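Cysteine protease (Xylella fastidiosa, PDB 3OIS) probably cleaves peptide bonds as a papain-family cysteine protease, and binds uridine-5'-diphosphate. Local coordinates at residues S31-I36 / F208-S213; Q68-G73 / A82-I87; F89-I92 / S97-F100; P221-L226 / D246-F251; V242-E247 / M269-I274. All blocks are in the same frame, centred on the assembly; numbering follows the deposited sequence.

Contact 1: residues S31-I36 / F208-S213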
# COMPACT_ATOMS: atom_id res chain seq x y z
N SER A 31 -9.09 7.73 8.16
CA SER A 31 -8.35 7.05 9.31
C SER A 31 -8.31 5.59 9.04
O SER A 31 -9.36 4.97 8.87
CB SER A 31 -9.10 7.27 10.66
OG SER A 31 -8.57 8.42 11.25
N GLY A 32 -7.11 4.99 8.96
CA GLY A 32 -7.03 3.58 8.65
C GLY A 32 -7.04 3.18 7.17
O GLY A 32 -6.79 2.02 6.81
N TYR A 33 -7.37 4.16 6.30
CA TYR A 33 -7.45 3.97 4.84
C TYR A 33 -6.47 4.94 4.16
O TYR A 33 -5.30 4.99 4.58
CB TYR A 33 -8.87 4.21 4.33
CG TYR A 33 -9.88 3.29 4.93
CD1 TYR A 33 -9.59 1.92 5.08
CD2 TYR A 33 -11.20 3.74 5.22
CE1 TYR A 33 -10.51 1.07 5.63
CE2 TYR A 33 -12.16 2.85 5.78
CZ TYR A 33 -11.81 1.55 5.98
OH TYR A 33 -12.78 0.69 6.53
N GLY A 34 -6.88 5.62 3.10
CA GLY A 34 -5.97 6.59 2.52
C GLY A 34 -5.66 6.51 1.04
O GLY A 34 -4.79 7.25 0.53
N TYR A 35 -6.25 5.56 0.34
CA TYR A 35 -5.97 5.43 -1.08
C TYR A 35 -6.94 6.33 -1.89
O TYR A 35 -8.13 6.28 -1.70
CB TYR A 35 -6.21 3.95 -1.46
CG TYR A 35 -6.46 3.67 -2.94
CD1 TYR A 35 -5.47 3.86 -3.94
CD2 TYR A 35 -7.71 3.20 -3.35
CE1 TYR A 35 -5.72 3.54 -5.33
CE2 TYR A 35 -7.96 2.90 -4.73
CZ TYR A 35 -6.98 3.09 -5.69
OH TYR A 35 -7.27 2.72 -7.05
N ILE A 36 -6.37 7.11 -2.80
CA ILE A 36 -7.17 7.87 -3.79
C ILE A 36 -6.77 7.29 -5.14
O ILE A 36 -5.56 7.06 -5.37
CB ILE A 36 -6.67 9.33 -3.80
CG1 ILE A 36 -6.78 10.12 -2.42
CG2 ILE A 36 -7.52 10.10 -4.94
CD1 ILE A 36 -5.96 11.61 -2.35
N PHE A 208 -7.89 -0.71 -3.35
CA PHE A 208 -9.17 -1.31 -3.56
C PHE A 208 -10.27 -0.61 -2.74
O PHE A 208 -9.99 0.07 -1.71
CB PHE A 208 -9.14 -2.83 -3.25
CG PHE A 208 -8.82 -3.21 -1.82
CD1 PHE A 208 -7.48 -3.21 -1.32
CD2 PHE A 208 -9.86 -3.62 -0.96
CE1 PHE A 208 -7.22 -3.68 0.01
CE2 PHE A 208 -9.59 -4.09 0.36
CZ PHE A 208 -8.28 -4.07 0.85
N SER A 209 -11.52 -0.82 -3.14
CA SER A 209 -12.63 -0.30 -2.31
C SER A 209 -12.93 -1.25 -1.21
O SER A 209 -13.06 -2.47 -1.47
CB SER A 209 -13.87 -0.10 -3.18
OG SER A 209 -13.60 0.98 -4.09
N VAL A 210 -13.18 -0.69 -0.05
CA VAL A 210 -13.50 -1.46 1.18
C VAL A 210 -14.97 -1.33 1.52
O VAL A 210 -15.51 -0.21 1.47
CB VAL A 210 -12.66 -0.96 2.38
CG1 VAL A 210 -13.13 -1.61 3.71
CG2 VAL A 210 -11.22 -1.18 2.08
N TYR A 211 -15.67 -2.47 1.81
CA TYR A 211 -17.13 -2.44 2.08
C TYR A 211 -17.39 -2.91 3.51
O TYR A 211 -16.53 -3.60 4.13
CB TYR A 211 -17.85 -3.38 1.10
CG TYR A 211 -17.92 -2.76 -0.28
CD1 TYR A 211 -19.12 -2.12 -0.69
CD2 TYR A 211 -16.82 -2.74 -1.11
CE1 TYR A 211 -19.20 -1.57 -1.93
CE2 TYR A 211 -16.91 -2.16 -2.36
CZ TYR A 211 -18.10 -1.59 -2.76
OH TYR A 211 -18.19 -0.95 -3.97
N ASN A 212 -18.58 -2.54 4.03
CA ASN A 212 -18.91 -2.89 5.43
C ASN A 212 -19.01 -4.44 5.60
O ASN A 212 -18.97 -4.94 6.73
CB ASN A 212 -20.24 -2.26 5.81
CG ASN A 212 -21.40 -2.97 5.13
OD1 ASN A 212 -21.39 -3.20 3.93
ND2 ASN A 212 -22.39 -3.39 5.93
N SER A 213 -19.11 -5.18 4.51
CA SER A 213 -19.20 -6.67 4.66
C SER A 213 -17.88 -7.27 5.18
O SER A 213 -17.82 -8.44 5.69
CB SER A 213 -19.60 -7.30 3.37
OG SER A 213 -18.90 -6.82 2.23
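Tyr33 and Tyr35 face the strand residues Val210 and Phe208 without pairing to them as a sheet, since the CA atoms stand 8.9 Å apart for Tyr33 and Val210 and 7.9 Å for Tyr35 and Phe208. The gap is crossed by side chains. Tyr33 ends against one branch of Val210, its OH lying 3.7 Å from CG1. That methyl is presented by the torsion setting CG1 anti to the backbone N (chi1 172°), and it meets the ring obliquely. Tyr35 brings CE2 to 3.9 Å from the backbone N of Phe208, a packing contact; its hydroxyl is hydrogen-bonded to Asp282. The backbone of Tyr33 also hydrogen-bonds to Cys78, and Val210 rests on His237, consistent with an N-terminal segment laid between the helical and sheet halves of a papain-like fold. With 148 Å² buried and every touching residue buried, the direct contact between the segments rests on van der Waals packing, while the phenol of Tyr35 takes its polar partner elsewhere.

Contact 2: residues Q68-G73 / A82-I87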
# COMPACT_ATOMS: atom_id res chain seq x y z
N GLN A 68 7.22 -8.13 10.55
CA GLN A 68 5.81 -8.19 10.89
C GLN A 68 5.08 -7.03 10.22
O GLN A 68 5.70 -6.03 9.78
CB GLN A 68 5.56 -8.13 12.39
CG GLN A 68 6.02 -6.92 13.08
CD GLN A 68 6.06 -7.12 14.62
OE1 GLN A 68 5.02 -7.22 15.29
NE2 GLN A 68 7.29 -7.17 15.16
N VAL A 69 3.77 -7.16 10.19
CA VAL A 69 2.93 -6.03 9.70
C VAL A 69 3.18 -4.77 10.50
O VAL A 69 3.54 -4.81 11.71
CB VAL A 69 1.42 -6.38 9.65
CG1 VAL A 69 1.12 -7.53 8.69
CG2 VAL A 69 0.92 -6.65 11.07
N TYR A 70 2.97 -3.64 9.83
CA TYR A 70 2.91 -2.39 10.58
C TYR A 70 1.51 -2.07 11.00
O TYR A 70 0.59 -2.75 10.61
CB TYR A 70 3.35 -1.21 9.67
CG TYR A 70 4.52 -1.44 8.68
CD1 TYR A 70 5.75 -2.03 9.09
CD2 TYR A 70 4.36 -1.17 7.32
CE1 TYR A 70 6.79 -2.20 8.22
CE2 TYR A 70 5.42 -1.37 6.42
CZ TYR A 70 6.65 -1.87 6.87
OH TYR A 70 7.71 -2.06 6.00
N ASP A 71 1.37 -1.00 11.79
CA ASP A 71 0.03 -0.57 12.15
C ASP A 71 -0.05 0.91 11.77
O ASP A 71 0.63 1.76 12.40
CB ASP A 71 -0.21 -0.74 13.65
CG ASP A 71 -1.62 -0.44 14.07
OD1 ASP A 71 -2.40 0.21 13.31
OD2 ASP A 71 -2.00 -0.82 15.23
N GLN A 72 -0.84 1.27 10.73
CA GLN A 72 -0.84 2.68 10.33
C GLN A 72 -1.62 3.54 11.27
O GLN A 72 -1.54 4.76 11.19
CB GLN A 72 -1.42 2.79 8.94
CG GLN A 72 -2.91 2.57 8.87
CD GLN A 72 -3.37 2.79 7.43
OE1 GLN A 72 -3.95 3.88 7.04
NE2 GLN A 72 -3.23 1.78 6.65
N GLY A 73 -2.36 2.92 12.20
CA GLY A 73 -3.20 3.70 13.15
C GLY A 73 -4.21 4.63 12.49
O GLY A 73 -4.92 4.25 11.51
N ALA A 82 1.93 0.42 2.49
CA ALA A 82 2.10 -0.57 1.46
C ALA A 82 3.47 -0.37 0.77
O ALA A 82 4.19 -1.33 0.57
CB ALA A 82 0.97 -0.49 0.40
N LEU A 83 3.81 0.89 0.42
CA LEU A 83 5.04 1.13 -0.27
C LEU A 83 6.28 0.96 0.62
O LEU A 83 7.34 0.49 0.12
CB LEU A 83 5.03 2.54 -0.87
CG LEU A 83 4.13 2.62 -2.13
CD1 LEU A 83 3.91 4.19 -2.54
CD2 LEU A 83 4.70 1.81 -3.36
N ALA A 84 6.19 1.33 1.91
CA ALA A 84 7.29 1.07 2.89
C ALA A 84 7.62 -0.40 2.87
O ALA A 84 8.83 -0.76 2.84
CB ALA A 84 6.89 1.49 4.29
N ALA A 85 6.59 -1.24 2.86
CA ALA A 85 6.79 -2.71 2.87
C ALA A 85 7.41 -3.20 1.54
O ALA A 85 8.26 -4.12 1.52
CB ALA A 85 5.45 -3.48 3.25
N ALA A 86 6.98 -2.67 0.38
CA ALA A 86 7.57 -3.06 -0.89
C ALA A 86 9.07 -2.76 -0.84
O ALA A 86 9.85 -3.62 -1.30
CB ALA A 86 6.89 -2.28 -2.05
N ILE A 87 9.45 -1.57 -0.32
CA ILE A 87 10.88 -1.15 -0.17
C ILE A 87 11.60 -2.10 0.80
O ILE A 87 12.69 -2.56 0.48
CB ILE A 87 10.99 0.25 0.40
CG1 ILE A 87 10.58 1.24 -0.69
CG2 ILE A 87 12.47 0.54 0.75
CD1 ILE A 87 11.56 1.31 -1.92
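The ring of Tyr70 packs end-first against Ala84 and Ala85 on helix 78-93, the long helix of the helical half of a papain-like fold. Its CE2 lies 3.9 Å from CB of Ala84 and 3.8 Å from CB of Ala85, so one ring carbon touches both methyl groups. The hydroxyl goes deeper, with OH 3.3 Å from CA of Ala85. Backbone N of Ala85 sits at the ring edge, near its plane; it is 3.4 Å from OH of Tyr70, but at an angle too poor for a hydrogen bond, whereas CB of Ala84 approaches obliquely. The phenol end thus lies against both methyls and CA of Ala85. The torsion carries CG anti to the carbonyl carbon (chi1 -38°), turning the ring from the loop toward the helix.

In the next shell, the hydroxyl is hydrogen-bonded to Gln88, one turn further along the same helix, and the ring makes a cation-pi interaction with Arg254. Helical bonds hold the methyl-bearing surface in shape: N of Ala86 donates to O of Ala82 at 3.1 Å, and N of Ile87 to O of Leu83 at 3.0 Å. Just after Tyr70 the loop folds into an Asx turn, in which the backbone N of Gly73 donates to OD1 of Asp71 over 2.9 Å (N-H...O angle 151°), reaching that oxygen from above the carboxylate plane.

Contact 3: residues F89-I92 / S97-F100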
# COMPACT_ATOMS: atom_id res chain seq x y z
N PHE A 89 10.80 -5.17 1.63
CA PHE A 89 10.87 -6.46 1.02
C PHE A 89 11.99 -6.51 -0.01
O PHE A 89 12.73 -7.54 -0.07
CB PHE A 89 9.54 -6.76 0.31
CG PHE A 89 9.47 -8.13 -0.34
CD1 PHE A 89 8.76 -9.19 0.28
CD2 PHE A 89 10.14 -8.38 -1.54
CE1 PHE A 89 8.68 -10.48 -0.37
CE2 PHE A 89 10.05 -9.65 -2.18
CZ PHE A 89 9.32 -10.69 -1.58
N GLU A 90 12.06 -5.49 -0.88
CA GLU A 90 13.06 -5.49 -1.96
C GLU A 90 14.48 -5.46 -1.39
O GLU A 90 15.39 -6.07 -2.00
CB GLU A 90 12.87 -4.35 -3.01
CG GLU A 90 11.65 -4.46 -3.92
CD GLU A 90 11.67 -5.63 -4.89
OE1 GLU A 90 12.46 -5.64 -5.86
OE2 GLU A 90 10.84 -6.50 -4.69
N ARG A 91 14.67 -4.81 -0.23
CA ARG A 91 16.03 -4.70 0.32
C ARG A 91 16.48 -6.07 0.80
O ARG A 91 17.65 -6.44 0.62
CB ARG A 91 16.15 -3.61 1.38
CG ARG A 91 16.26 -2.21 0.70
CD ARG A 91 16.35 -1.04 1.63
NE ARG A 91 17.70 -0.89 2.20
CZ ARG A 91 18.04 -1.24 3.44
NH1 ARG A 91 17.13 -1.78 4.24
NH2 ARG A 91 19.29 -1.07 3.88
N ILE A 92 15.56 -6.84 1.34
CA ILE A 92 15.89 -8.24 1.66
C ILE A 92 16.34 -8.98 0.41
O ILE A 92 17.48 -9.43 0.32
CB ILE A 92 14.73 -8.95 2.35
CG1 ILE A 92 14.47 -8.29 3.71
CG2 ILE A 92 15.03 -10.47 2.48
CD1 ILE A 92 13.13 -8.73 4.28
N SER A 97 21.74 -4.36 3.37
CA SER A 97 21.72 -4.29 4.84
C SER A 97 22.16 -2.90 5.33
O SER A 97 22.84 -2.19 4.58
CB SER A 97 22.64 -5.36 5.46
OG SER A 97 23.92 -4.77 5.65
N PRO A 98 21.77 -2.49 6.56
CA PRO A 98 20.92 -3.24 7.50
C PRO A 98 19.44 -3.24 7.07
O PRO A 98 19.00 -2.45 6.22
CB PRO A 98 21.04 -2.43 8.79
CG PRO A 98 21.23 -1.02 8.32
CD PRO A 98 22.03 -1.11 7.03
N GLU A 99 18.68 -4.11 7.69
CA GLU A 99 17.26 -4.05 7.57
C GLU A 99 16.71 -2.90 8.42
O GLU A 99 17.02 -2.76 9.59
CB GLU A 99 16.67 -5.42 8.00
CG GLU A 99 15.14 -5.42 8.04
CD GLU A 99 14.54 -6.82 7.89
OE1 GLU A 99 15.22 -7.85 8.19
OE2 GLU A 99 13.38 -6.89 7.48
N PHE A 100 15.88 -2.05 7.83
CA PHE A 100 15.16 -1.06 8.64
C PHE A 100 13.75 -0.94 8.11
O PHE A 100 13.52 -1.27 6.95
CB PHE A 100 15.86 0.34 8.64
CG PHE A 100 16.07 0.91 7.25
CD1 PHE A 100 17.26 0.72 6.60
CD2 PHE A 100 15.05 1.58 6.58
CE1 PHE A 100 17.47 1.23 5.30
CE2 PHE A 100 15.24 2.10 5.27
CZ PHE A 100 16.45 1.90 4.62
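Arg91 meets Pro98 and Phe100 with two different sides of its guanidinium: the end of the group takes up a carbonyl, and one face has the rim of a ring over it. NH1 and NH2 both donate to O of Pro98, at 2.8 Å and 2.7 Å respectively; both bonds are those of one of the two deposited conformers of Arg91. The oxygen lies close to the guanidinium plane, and the C=O...N angle is 151° for each bond. The arginine chain bends at chi3 (78°), and the end of the group, NH1 and NH2, meets the acceptor. Two hydrogens thus converge on one oxygen.

CE1 of Phe100 stands over one guanidinium face, toward its rim, the two side chains crossing at about a right angle with their planes 34° apart. The modelled separation is too short for carbon atoms, so how close they really come is doubtful. Beside it, CD1 of Ile92 passes 3.7 Å from OE2 of Glu99, whose carboxylate is hydrogen-bonded to Gln88. The peptide bond before Pro98 is cis. Phe100 also meets Tyr179 edge-to-face. The arrangement is that of a helix's last turn bonded by an arginine to the loop that follows it, here at the surface, in the loop that leads from helix 78-93 to helix 104-114.

Contact 4: residues P221-L226 / D246-F251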
# COMPACT_ATOMS: atom_id res chain seq x y z
N PRO A 221 -13.27 -10.60 8.99
CA PRO A 221 -12.85 -11.99 8.71
C PRO A 221 -11.56 -12.08 7.92
O PRO A 221 -11.20 -11.18 7.13
CB PRO A 221 -14.04 -12.57 7.91
CG PRO A 221 -14.67 -11.25 7.20
CD PRO A 221 -14.58 -10.29 8.36
N VAL A 222 -10.84 -13.20 8.11
CA VAL A 222 -9.56 -13.37 7.40
C VAL A 222 -9.81 -13.39 5.89
O VAL A 222 -9.03 -12.74 5.11
CB VAL A 222 -8.81 -14.67 7.83
CG1 VAL A 222 -7.56 -14.80 7.02
CG2 VAL A 222 -8.50 -14.59 9.28
N ARG A 223 -10.84 -14.10 5.46
CA ARG A 223 -11.25 -14.02 4.09
C ARG A 223 -12.20 -12.84 3.82
O ARG A 223 -13.24 -12.72 4.40
CB ARG A 223 -11.95 -15.36 3.63
CG ARG A 223 -11.01 -16.58 3.76
CD ARG A 223 -11.64 -17.82 3.14
NE ARG A 223 -10.71 -18.90 3.46
CZ ARG A 223 -10.73 -20.12 2.92
NH1 ARG A 223 -9.84 -21.02 3.33
NH2 ARG A 223 -11.60 -20.40 1.97
N ILE A 224 -11.79 -11.97 2.91
CA ILE A 224 -12.61 -10.81 2.56
C ILE A 224 -13.79 -11.28 1.70
O ILE A 224 -13.59 -11.89 0.67
CB ILE A 224 -11.77 -9.77 1.85
CG1 ILE A 224 -10.61 -9.40 2.72
CG2 ILE A 224 -12.61 -8.51 1.60
CD1 ILE A 224 -9.64 -8.35 1.95
N PRO A 225 -15.04 -10.98 2.13
CA PRO A 225 -16.22 -11.41 1.33
C PRO A 225 -16.26 -10.61 0.10
O PRO A 225 -15.92 -9.41 0.14
CB PRO A 225 -17.41 -10.99 2.22
CG PRO A 225 -16.85 -10.86 3.58
CD PRO A 225 -15.42 -10.53 3.50
N LEU A 226 -16.71 -11.22 -0.98
CA LEU A 226 -17.07 -10.50 -2.19
C LEU A 226 -18.25 -9.56 -1.95
O LEU A 226 -19.29 -9.96 -1.37
CB LEU A 226 -17.45 -11.51 -3.24
CG LEU A 226 -17.40 -11.00 -4.64
CD1 LEU A 226 -15.97 -10.56 -5.00
CD2 LEU A 226 -17.85 -12.16 -5.61
N ASP A 246 -4.20 -21.13 -5.45
CA ASP A 246 -5.29 -21.74 -6.27
C ASP A 246 -6.20 -22.67 -5.49
O ASP A 246 -7.36 -22.83 -5.92
CB ASP A 246 -4.77 -22.51 -7.49
CG ASP A 246 -4.28 -21.61 -8.58
OD1 ASP A 246 -4.51 -20.35 -8.54
OD2 ASP A 246 -3.62 -22.14 -9.49
N GLU A 247 -5.73 -23.27 -4.38
CA GLU A 247 -6.56 -24.21 -3.60
C GLU A 247 -7.81 -23.51 -3.10
O GLU A 247 -8.91 -24.09 -3.08
CB GLU A 247 -5.74 -24.80 -2.45
CG GLU A 247 -6.43 -25.90 -1.56
CD GLU A 247 -6.74 -27.18 -2.33
OE1 GLU A 247 -5.86 -27.71 -3.07
OE2 GLU A 247 -7.90 -27.66 -2.18
N ILE A 248 -7.66 -22.23 -2.72
CA ILE A 248 -8.82 -21.49 -2.20
C ILE A 248 -9.17 -20.26 -3.11
O ILE A 248 -10.11 -19.56 -2.81
CB ILE A 248 -8.57 -21.07 -0.73
CG1 ILE A 248 -7.36 -20.11 -0.65
CG2 ILE A 248 -8.38 -22.39 0.17
CD1 ILE A 248 -7.31 -19.33 0.64
N ARG A 249 -8.42 -20.04 -4.20
CA ARG A 249 -8.66 -18.94 -5.17
C ARG A 249 -8.74 -17.60 -4.40
O ARG A 249 -9.69 -16.82 -4.54
CB ARG A 249 -9.92 -19.20 -6.04
CG ARG A 249 -9.78 -20.47 -6.97
CD ARG A 249 -11.12 -20.75 -7.70
NE ARG A 249 -11.60 -19.50 -8.31
CZ ARG A 249 -11.17 -18.97 -9.46
NH1 ARG A 249 -11.66 -17.78 -9.86
NH2 ARG A 249 -10.29 -19.62 -10.25
N HIS A 250 -7.73 -17.39 -3.58
CA HIS A 250 -7.50 -16.05 -2.91
C HIS A 250 -6.05 -15.61 -3.09
O HIS A 250 -5.16 -16.46 -3.17
CB HIS A 250 -7.81 -16.07 -1.44
CG HIS A 250 -9.26 -16.12 -1.08
ND1 HIS A 250 -10.09 -17.18 -1.41
CD2 HIS A 250 -10.03 -15.24 -0.40
CE1 HIS A 250 -11.31 -16.94 -0.96
NE2 HIS A 250 -11.29 -15.78 -0.31
N PHE A 251 -5.83 -14.30 -3.17
CA PHE A 251 -4.52 -13.64 -3.06
C PHE A 251 -4.28 -13.26 -1.62
O PHE A 251 -5.23 -12.92 -0.86
CB PHE A 251 -4.45 -12.36 -3.95
CG PHE A 251 -4.30 -12.66 -5.42
CD1 PHE A 251 -3.06 -12.60 -6.02
CD2 PHE A 251 -5.39 -12.94 -6.17
CE1 PHE A 251 -2.85 -12.84 -7.36
CE2 PHE A 251 -5.24 -13.23 -7.58
CZ PHE A 251 -3.97 -13.16 -8.18
O HOH W 1 -13.78 -14.55 0.60
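Arg223 lies across His250 and Ile248 by van der Waals contact along most of its length. Its chain is extended from CG to NE, and both CB and CD come to 4.0 Å from NE2 of His250, so the aliphatic part crosses that corner of the imidazole at about a right angle. The guanidinium, its plane turned 54° from the imidazole plane, then covers Ile248: NH1 of Arg223 is 3.7 Å from CG2 of Ile248, and CD1 of Ile248 lies over one guanidinium face, offset toward the rim.

The residues touched belong to the hairpin joining strands 233-245 and 250-254. Arg249 and His250 both face Asp245, which makes a G1 beta bulge, and strand 250-254 starts here. Loop 221-226 packs against this hairpin, and the backbone of Val222 and Ile224 hydrogen-bonds to Trp268 of strand 266-270.

The polar interactions centre on the imidazole. ND1 of His250 donates to O of Ile248 at 2.8 Å (N-H...O angle 154°), reaching the oxygen from above the carbonyl plane; this fixes the ring's rotation. At the other nitrogen a water bridges the segments: it is 2.9 Å from NE2 of His250 and gives a hydrogen to O of Ile224 at 2.7 Å. Electrostatically, NH2 of Arg223 stands 4.9 Å from ND1 of His250, near enough that the guanidinium might disfavour a second proton on the imidazole.

Contact 5: residues V242-E247 / M269-I274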
# COMPACT_ATOMS: atom_id res chain seq x y z
N VAL A 242 1.23 -10.42 -1.44
CA VAL A 242 2.48 -11.21 -1.28
C VAL A 242 2.30 -12.61 -1.70
O VAL A 242 3.20 -13.44 -1.47
CB VAL A 242 2.94 -11.22 0.26
CG1 VAL A 242 3.29 -9.77 0.71
CG2 VAL A 242 1.85 -11.80 1.21
N GLY A 243 1.21 -12.98 -2.33
CA GLY A 243 1.03 -14.40 -2.68
C GLY A 243 -0.35 -14.77 -3.15
O GLY A 243 -1.23 -13.92 -3.29
N TYR A 244 -0.53 -16.02 -3.57
CA TYR A 244 -1.85 -16.51 -3.96
C TYR A 244 -1.95 -18.03 -3.74
O TYR A 244 -0.94 -18.67 -3.56
CB TYR A 244 -2.13 -16.21 -5.45
CG TYR A 244 -1.19 -16.88 -6.46
CD1 TYR A 244 -0.08 -16.24 -6.99
CD2 TYR A 244 -1.49 -18.16 -6.89
CE1 TYR A 244 0.75 -16.89 -7.94
CE2 TYR A 244 -0.71 -18.80 -7.83
CZ TYR A 244 0.38 -18.15 -8.36
OH TYR A 244 1.18 -18.80 -9.32
N ASP A 245 -3.17 -18.54 -3.72
CA ASP A 245 -3.35 -19.98 -3.50
C ASP A 245 -4.50 -20.42 -4.35
O ASP A 245 -5.67 -20.13 -4.03
CB ASP A 245 -3.53 -20.32 -2.01
CG ASP A 245 -3.35 -21.83 -1.76
OD1 ASP A 245 -3.46 -22.59 -2.74
OD2 ASP A 245 -2.99 -22.25 -0.65
N ASP A 246 -4.20 -21.13 -5.45
CA ASP A 246 -5.29 -21.74 -6.27
C ASP A 246 -6.20 -22.67 -5.49
O ASP A 246 -7.36 -22.83 -5.92
CB ASP A 246 -4.77 -22.51 -7.49
CG ASP A 246 -4.28 -21.61 -8.58
OD1 ASP A 246 -4.51 -20.35 -8.54
OD2 ASP A 246 -3.62 -22.14 -9.49
N GLU A 247 -5.73 -23.27 -4.38
CA GLU A 247 -6.56 -24.21 -3.60
C GLU A 247 -7.81 -23.51 -3.10
O GLU A 247 -8.91 -24.09 -3.08
CB GLU A 247 -5.74 -24.80 -2.45
CG GLU A 247 -6.43 -25.90 -1.56
CD GLU A 247 -6.74 -27.18 -2.33
OE1 GLU A 247 -5.86 -27.71 -3.07
OE2 GLU A 247 -7.90 -27.66 -2.18
N MET A 269 -7.83 -12.30 -0.18
CA MET A 269 -8.74 -11.57 -1.05
C MET A 269 -9.14 -12.51 -2.22
O MET A 269 -8.28 -12.97 -2.91
CB MET A 269 -8.07 -10.32 -1.67
CG MET A 269 -9.08 -9.59 -2.62
SD MET A 269 -8.35 -7.98 -3.21
CE MET A 269 -8.67 -6.95 -1.75
N PRO A 270 -10.44 -12.71 -2.49
CA PRO A 270 -10.85 -13.63 -3.57
C PRO A 270 -10.34 -13.20 -4.95
O PRO A 270 -10.24 -12.01 -5.23
CB PRO A 270 -12.39 -13.53 -3.60
CG PRO A 270 -12.77 -12.81 -2.29
CD PRO A 270 -11.56 -12.09 -1.77
N TYR A 271 -10.02 -14.16 -5.81
CA TYR A 271 -9.72 -13.86 -7.19
C TYR A 271 -10.73 -12.95 -7.87
O TYR A 271 -10.34 -12.04 -8.62
CB TYR A 271 -9.67 -15.19 -7.98
CG TYR A 271 -8.41 -16.00 -7.71
CD1 TYR A 271 -7.49 -15.65 -6.69
CD2 TYR A 271 -8.14 -17.16 -8.43
CE1 TYR A 271 -6.35 -16.44 -6.47
CE2 TYR A 271 -6.97 -17.97 -8.17
CZ TYR A 271 -6.09 -17.61 -7.19
OH TYR A 271 -4.95 -18.37 -6.93
N GLU A 272 -12.02 -13.16 -7.59
CA GLU A 272 -13.09 -12.36 -8.25
C GLU A 272 -13.12 -10.91 -7.71
O GLU A 272 -13.71 -10.01 -8.34
CB GLU A 272 -14.46 -13.01 -7.95
CG GLU A 272 -14.69 -14.49 -8.42
CD GLU A 272 -14.02 -15.62 -7.55
OE1 GLU A 272 -14.10 -16.81 -8.01
OE2 GLU A 272 -13.40 -15.37 -6.45
N TYR A 273 -12.52 -10.70 -6.55
CA TYR A 273 -12.49 -9.35 -5.99
C TYR A 273 -11.35 -8.60 -6.68
O TYR A 273 -11.56 -7.54 -7.28
CB TYR A 273 -12.26 -9.50 -4.49
CG TYR A 273 -12.55 -8.26 -3.63
CD1 TYR A 273 -13.37 -8.41 -2.52
CD2 TYR A 273 -12.04 -6.97 -3.92
CE1 TYR A 273 -13.64 -7.38 -1.70
CE2 TYR A 273 -12.38 -5.86 -3.10
CZ TYR A 273 -13.14 -6.09 -1.96
OH TYR A 273 -13.51 -5.07 -1.11
N ILE A 274 -10.12 -9.15 -6.60
CA ILE A 274 -8.98 -8.43 -7.14
C ILE A 274 -9.06 -8.16 -8.66
O ILE A 274 -8.49 -7.16 -9.14
CB ILE A 274 -7.66 -9.18 -6.77
CG1 ILE A 274 -6.48 -8.21 -6.72
CG2 ILE A 274 -7.48 -10.39 -7.75
CD1 ILE A 274 -5.13 -8.84 -6.06
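Tyr271 reaches from the start of helix 271-274 to Tyr244 and Asp246 at the end of strand 233-245, which belongs to the antiparallel sheet of the papain-like fold. From CB the side chain runs toward the strand, with CG anti to the carbonyl carbon (chi1 -75°). Next comes the ring: on one side CE1 lies 4.3 Å from CB of Tyr244, a loose apolar contact, and on the other CE2 is 3.4 Å from OD1 of Asp246. The CD1-CE1 side of the ring also meets the ring of Phe251, and Arg249 packs alongside. CZ passes 4.1 Å from the carbonyl O of Asp245.

The OH ends the side chain. It donates to OD1 of Asp246 over 2.6 Å, a short bond made near the plane of the phenol ring. The carboxylate stands almost upright to that ring, 80° between planes, and is approached on its anti side, 17° out of its own plane. The same OD1 forms a salt bridge with Lys195 of helix 191-199, so one oxygen takes both a phenol and an ammonium group, which would probably favour the ionised carboxylate. The OH also packs against CD2 of Tyr244 at 3.5 Å.

Behind this, an Asx turn shapes the strand's exit: backbone N of Glu247 donates to OD1 of Asp245 at 2.9 Å, while OD2 of Asp245 pairs with Lys60.

From the N terminus, contact 1 opens at 31-36 and closes at 208-213, a loop of 171 residues joining the N-terminal segment to the sheet. Contacts 2 and 3 nest inside it, one after the other: contact 2 ties the loop 68-73 to the middle of helix 78-93, and contact 3 ties the end of that helix to the loop after it. Contact 4 opens only after contact 1 has closed, and contact 5 begins on the segment where contact 4 closes, 242-247 and 246-251 sharing Asp246 and Glu247. These two share one hairpin, their centres about 6 Å apart. Contact 5 also touches contact 1, where Tyr273 hydrogen-bonds to Ser209.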